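Local coordinates for phosphoacetylglucosamine mutase (Aspergillus lentulus, PDB 5O9X), which catalyses the reversible interconversion of N-acetylglucosamine 6-phosphate and N-acetylglucosamine 1-phosphate by transfer of a phosphoryl group, at residues E86-E89 / A90-A94; T345-E349 / K350-L354. The protein carries 1 engineered substitution. All coordinates share one frame; numbering follows the deposited sequence.

Interaction 1: E86-E89 / A90-A94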
loop_
_atom_site.group_PDB
_atom_site.type_symbol
_atom_site.label_atom_id
_atom_site.label_comp_id
_atom_site.label_asym_id
_atom_site.label_seq_id
_atom_site.Cartn_x
_atom_site.Cartn_y
_atom_site.Cartn_z
ATOM N N GLU A 86 -4.539 0.109 -10.836
ATOM C CA GLU A 86 -4.143 -1.108 -10.176
ATOM C C GLU A 86 -2.647 -1.425 -10.425
ATOM O O GLU A 86 -2.029 -0.900 -11.340
ATOM C CB GLU A 86 -5.089 -2.284 -10.513
ATOM C CG GLU A 86 -4.921 -2.927 -11.899
ATOM C CD GLU A 86 -5.699 -2.221 -13.040
ATOM O OE1 GLU A 86 -6.189 -1.098 -12.836
ATOM O OE2 GLU A 86 -5.814 -2.799 -14.168
ATOM N N MET A 87 -2.095 -2.314 -9.599
ATOM C CA MET A 87 -0.776 -2.850 -9.817
ATOM C C MET A 87 -0.702 -3.580 -11.131
ATOM O O MET A 87 -1.638 -4.305 -11.524
ATOM C CB MET A 87 -0.390 -3.838 -8.724
ATOM C CG MET A 87 -0.347 -3.232 -7.314
ATOM S SD MET A 87 0.901 -1.956 -7.247
ATOM C CE MET A 87 2.286 -3.100 -6.999
ATOM N N LEU A 88 0.447 -3.424 -11.774
ATOM C CA LEU A 88 0.769 -4.101 -13.029
ATOM C C LEU A 88 0.269 -5.525 -12.965
ATOM O O LEU A 88 0.619 -6.283 -12.034
ATOM C CB LEU A 88 2.310 -4.103 -13.283
ATOM C CG LEU A 88 2.789 -5.023 -14.422
ATOM C CD1 LEU A 88 2.279 -4.420 -15.742
ATOM C CD2 LEU A 88 4.308 -5.227 -14.419
ATOM N N GLU A 89 -0.556 -5.896 -13.951
ATOM C CA GLU A 89 -1.096 -7.275 -14.068
ATOM C C GLU A 89 -0.032 -8.364 -13.741
ATOM O O GLU A 89 1.088 -8.347 -14.305
ATOM C CB GLU A 89 -1.543 -7.455 -15.522
ATOM C CG GLU A 89 -2.261 -8.762 -15.833
ATOM C CD GLU A 89 -2.925 -8.679 -17.187
ATOM O OE1 GLU A 89 -2.247 -8.921 -18.209
ATOM O OE2 GLU A 89 -4.120 -8.317 -17.225
ATOM N N ALA A 90 -0.368 -9.330 -12.895
ATOM C CA ALA A 90 0.637 -10.351 -12.448
ATOM C C ALA A 90 1.493 -11.065 -13.535
ATOM O O ALA A 90 2.693 -11.278 -13.349
ATOM C CB ALA A 90 -0.049 -11.374 -11.575
ATOM N N GLU A 91 0.890 -11.413 -14.687
ATOM C CA GLU A 91 1.581 -12.151 -15.772
ATOM C C GLU A 91 2.774 -11.326 -16.343
ATOM O O GLU A 91 3.768 -11.839 -16.878
ATOM C CB GLU A 91 0.507 -12.495 -16.829
ATOM C CG GLU A 91 0.982 -13.114 -18.150
ATOM C CD GLU A 91 0.751 -14.641 -18.275
ATOM O OE1 GLU A 91 -0.091 -15.204 -17.524
ATOM O OE2 GLU A 91 1.407 -15.288 -19.144
ATOM N N TRP A 92 2.658 -10.011 -16.217
ATOM C CA TRP A 92 3.640 -9.104 -16.727
ATOM C C TRP A 92 4.822 -8.909 -15.784
ATOM O O TRP A 92 5.863 -8.396 -16.210
ATOM C CB TRP A 92 2.962 -7.768 -17.038
ATOM C CG TRP A 92 2.246 -7.742 -18.391
ATOM C CD1 TRP A 92 1.080 -8.432 -18.781
ATOM C CD2 TRP A 92 2.631 -6.962 -19.518
ATOM N NE1 TRP A 92 0.791 -8.147 -20.121
ATOM C CE2 TRP A 92 1.695 -7.234 -20.579
ATOM C CE3 TRP A 92 3.689 -6.078 -19.762
ATOM C CZ2 TRP A 92 1.776 -6.599 -21.829
ATOM C CZ3 TRP A 92 3.765 -5.459 -21.008
ATOM C CH2 TRP A 92 2.821 -5.738 -22.024
ATOM N N GLU A 93 4.735 -9.393 -14.540
ATOM C CA GLU A 93 5.935 -9.343 -13.664
ATOM C C GLU A 93 7.058 -10.225 -14.254
ATOM O O GLU A 93 8.225 -9.820 -14.222
ATOM C CB GLU A 93 5.602 -9.759 -12.225
ATOM C CG GLU A 93 4.417 -8.981 -11.638
ATOM C CD GLU A 93 4.036 -9.463 -10.267
ATOM O OE1 GLU A 93 4.527 -10.549 -9.853
ATOM O OE2 GLU A 93 3.296 -8.725 -9.596
ATOM N N ALA A 94 6.708 -11.412 -14.808
ATOM C CA ALA A 94 7.709 -12.232 -15.534
ATOM C C ALA A 94 8.380 -11.530 -16.692
ATOM O O ALA A 94 9.595 -11.716 -16.911
ATOM C CB ALA A 94 7.129 -13.571 -16.035
HETATM O O HOH W 1 2.317 -6.211 -10.006
#

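Interaction 2: T345-E349 / K350-L354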
loop_
_atom_site.group_PDB
_atom_site.type_symbol
_atom_site.label_atom_id
_atom_site.label_comp_id
_atom_site.label_asym_id
_atom_site.label_seq_id
_atom_site.Cartn_x
_atom_site.Cartn_y
_atom_site.Cartn_z
ATOM N N THR A 345 -9.389 -10.847 13.605
ATOM C CA THR A 345 -10.117 -11.875 12.869
ATOM C C THR A 345 -11.377 -12.356 13.649
ATOM O O THR A 345 -12.436 -12.546 13.058
ATOM C CB THR A 345 -9.164 -13.038 12.521
ATOM O OG1 THR A 345 -7.935 -12.509 11.888
ATOM C CG2 THR A 345 -9.853 -14.121 11.589
ATOM N N GLU A 346 -11.194 -12.589 14.938
ATOM C CA GLU A 346 -12.213 -13.058 15.830
ATOM C C GLU A 346 -13.346 -12.001 15.920
ATOM O O GLU A 346 -14.527 -12.343 15.898
ATOM C CB GLU A 346 -11.556 -13.301 17.213
ATOM C CG GLU A 346 -12.597 -13.665 18.300
ATOM C CD GLU A 346 -12.019 -13.822 19.725
ATOM O OE1 GLU A 346 -11.290 -12.897 20.304
ATOM O OE2 GLU A 346 -12.325 -14.917 20.274
ATOM N N TYR A 347 -12.962 -10.726 16.037
ATOM C CA TYR A 347 -13.903 -9.595 16.047
ATOM C C TYR A 347 -14.719 -9.563 14.787
ATOM O O TYR A 347 -15.950 -9.367 14.840
ATOM C CB TYR A 347 -13.163 -8.280 16.289
ATOM C CG TYR A 347 -14.047 -7.000 16.300
ATOM C CD1 TYR A 347 -14.784 -6.622 17.451
ATOM C CD2 TYR A 347 -14.098 -6.156 15.199
ATOM C CE1 TYR A 347 -15.590 -5.461 17.460
ATOM C CE2 TYR A 347 -14.842 -4.950 15.226
ATOM C CZ TYR A 347 -15.601 -4.654 16.350
ATOM O OH TYR A 347 -16.347 -3.487 16.331
ATOM N N ILE A 348 -14.080 -9.802 13.662
ATOM C CA ILE A 348 -14.782 -9.694 12.368
ATOM C C ILE A 348 -15.821 -10.831 12.307
ATOM O O ILE A 348 -16.989 -10.631 11.865
ATOM C CB ILE A 348 -13.804 -9.803 11.171
ATOM C CG1 ILE A 348 -12.844 -8.539 11.094
ATOM C CG2 ILE A 348 -14.556 -10.005 9.859
ATOM C CD1 ILE A 348 -11.659 -8.735 10.125
ATOM N N GLU A 349 -15.410 -11.983 12.816
ATOM C CA GLU A 349 -16.266 -13.160 12.780
ATOM C C GLU A 349 -17.425 -13.053 13.806
ATOM O O GLU A 349 -18.533 -13.286 13.450
ATOM C CB GLU A 349 -15.452 -14.442 13.016
ATOM C CG GLU A 349 -16.273 -15.730 12.758
ATOM C CD GLU A 349 -15.888 -16.960 13.618
ATOM O OE1 GLU A 349 -14.880 -16.942 14.374
ATOM O OE2 GLU A 349 -16.618 -17.980 13.535
ATOM N N LYS A 350 -17.159 -12.699 15.049
ATOM C CA LYS A 350 -18.138 -12.893 16.141
ATOM C C LYS A 350 -18.910 -11.645 16.502
ATOM O O LYS A 350 -20.046 -11.749 17.020
ATOM C CB LYS A 350 -17.485 -13.433 17.413
ATOM C CG LYS A 350 -16.777 -14.756 17.232
ATOM C CD LYS A 350 -16.198 -15.119 18.607
ATOM C CE LYS A 350 -15.583 -16.523 18.609
ATOM N NZ LYS A 350 -14.891 -16.745 19.929
ATOM N N VAL A 351 -18.329 -10.475 16.221
ATOM C CA VAL A 351 -19.026 -9.206 16.531
ATOM C C VAL A 351 -19.570 -8.586 15.262
ATOM O O VAL A 351 -20.782 -8.283 15.205
ATOM C CB VAL A 351 -18.142 -8.203 17.273
ATOM C CG1 VAL A 351 -18.903 -6.906 17.561
ATOM C CG2 VAL A 351 -17.528 -8.845 18.553
ATOM N N LEU A 352 -18.761 -8.399 14.203
ATOM C CA LEU A 352 -19.343 -7.857 12.991
ATOM C C LEU A 352 -20.138 -8.872 12.211
ATOM O O LEU A 352 -21.002 -8.487 11.349
ATOM C CB LEU A 352 -18.279 -7.200 12.058
ATOM C CG LEU A 352 -17.333 -6.160 12.674
ATOM C CD1 LEU A 352 -16.309 -5.660 11.645
ATOM C CD2 LEU A 352 -18.193 -5.029 13.243
ATOM N N LYS A 353 -19.858 -10.155 12.445
ATOM C CA LYS A 353 -20.566 -11.268 11.734
ATOM C C LYS A 353 -20.408 -11.139 10.229
ATOM O O LYS A 353 -21.348 -11.235 9.460
ATOM C CB LYS A 353 -22.059 -11.382 12.217
ATOM C CG LYS A 353 -22.139 -11.764 13.706
ATOM C CD LYS A 353 -23.576 -11.844 14.238
ATOM C CE LYS A 353 -23.639 -11.412 15.705
ATOM N NZ LYS A 353 -24.596 -10.267 15.842
ATOM N N LEU A 354 -19.166 -10.931 9.782
ATOM C CA LEU A 354 -18.875 -10.791 8.335
ATOM C C LEU A 354 -17.915 -11.879 7.923
ATOM O O LEU A 354 -17.148 -12.345 8.768
ATOM C CB LEU A 354 -18.250 -9.398 7.967
ATOM C CG LEU A 354 -19.007 -8.107 8.371
ATOM C CD1 LEU A 354 -18.112 -6.900 8.060
ATOM C CD2 LEU A 354 -20.340 -8.015 7.563
#

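Interaction 1: E86-E89 / A90-A94
Leu88 and Trp92 lie across one another at about a right angle where an approach loop turns into a helix, a small example of side chains packing at a helix start. The leucine delivers its branched end to the base of the tryptophan, CD1 coming 3.7 Å from Trp92 CB, while CD2 lies 3.9 Å from the same carbon. Its CG stands opposite the backbone nitrogen (chi1 168°), which carries the methyls along the chain to the new helix. Glu89 approaches the same indole differently: its extended side chain puts OE1 3.4 Å from Trp92 CD1, with the carboxylate and ring planes 57° apart, so the group is neither stacked on the ring nor square to it. The backbone closes a turn at the same place. Trp92 N donates to Glu89 O at 3.0 Å, and Glu93 N makes the next such bond to Ala90 O. A water molecule ties the loop to the helix through its two protons, one given to Leu88 O (2.6 Å) and the other to Glu93 OE2 (2.7 Å). That same carboxylate oxygen also forms a salt bridge with Lys364, which belongs to helix 363-370. The side chain of Glu93 lies about 10 Å from the bound glucose 1,6-bisphosphate, too far to touch it. Helix 40-56 covers the apolar pair, with Leu49 touching both residues and Arg53 making a cation-pi contact with the indole; Leu88 also pairs by backbone with Leu80 of strand 75-81.

Interaction 2: T345-E349 / K350-L354
Tyr347 is gripped by two aliphatic residues of the following turn. Its chi1 of 179° swings the ring along the helix toward the C-terminal end, where Val351 CG1 lies 3.6 Å from Tyr347 CE1 and Leu352 CG 3.8 Å from Tyr347 CE2, both coming at the ring obliquely. Ile348 makes a looser apolar contact with Leu354, CG2 to CB at 4.2 Å. The charged contact lies on the outer surface: the extended chains of Glu346 and Lys350 run obliquely past each other, and Lys350 NZ forms a salt bridge with Glu346 OE2 at 3.2 Å, on the anti side and 23° out of the carboxylate plane. Backbone bonds record how the helix ends. Lys350 N keeps the regular pattern with Glu346 O (2.8 Å), but Tyr347 O accepts from both Val351 N and Leu352 N, each at 3.0 Å, the second a wider, pi-type link. Leu354 N reaches back to Ile348 O at 3.0 Å, almost straight (175°). Lys353, with positive phi, turns the chain, and its CA-H leans on Glu349 O. The arrangement is that of a helix C-terminus that widens and is closed by a left-handed residue, leading helix 342-350 into strand 356-359.

In the fold
The two interactions show opposite ends of helices treated by different means. Interaction 1 is the start of helix 91-101 in the first alpha/beta/alpha domain, whereas interaction 2 is the finish of helix 342-350 in the third; they lie on different helices of different domains, and their nearest atoms are about 22 Å apart. Each mixes buried and exposed residues, but interaction 2 is farther from the centre of the chain. Its charges pair within the helix surface, while in interaction 1 the carboxylate of Glu93 is engaged by a water and by Lys364, a residue from the same domain as interaction 2. Aromatic and aliphatic packing sets the inward side of both.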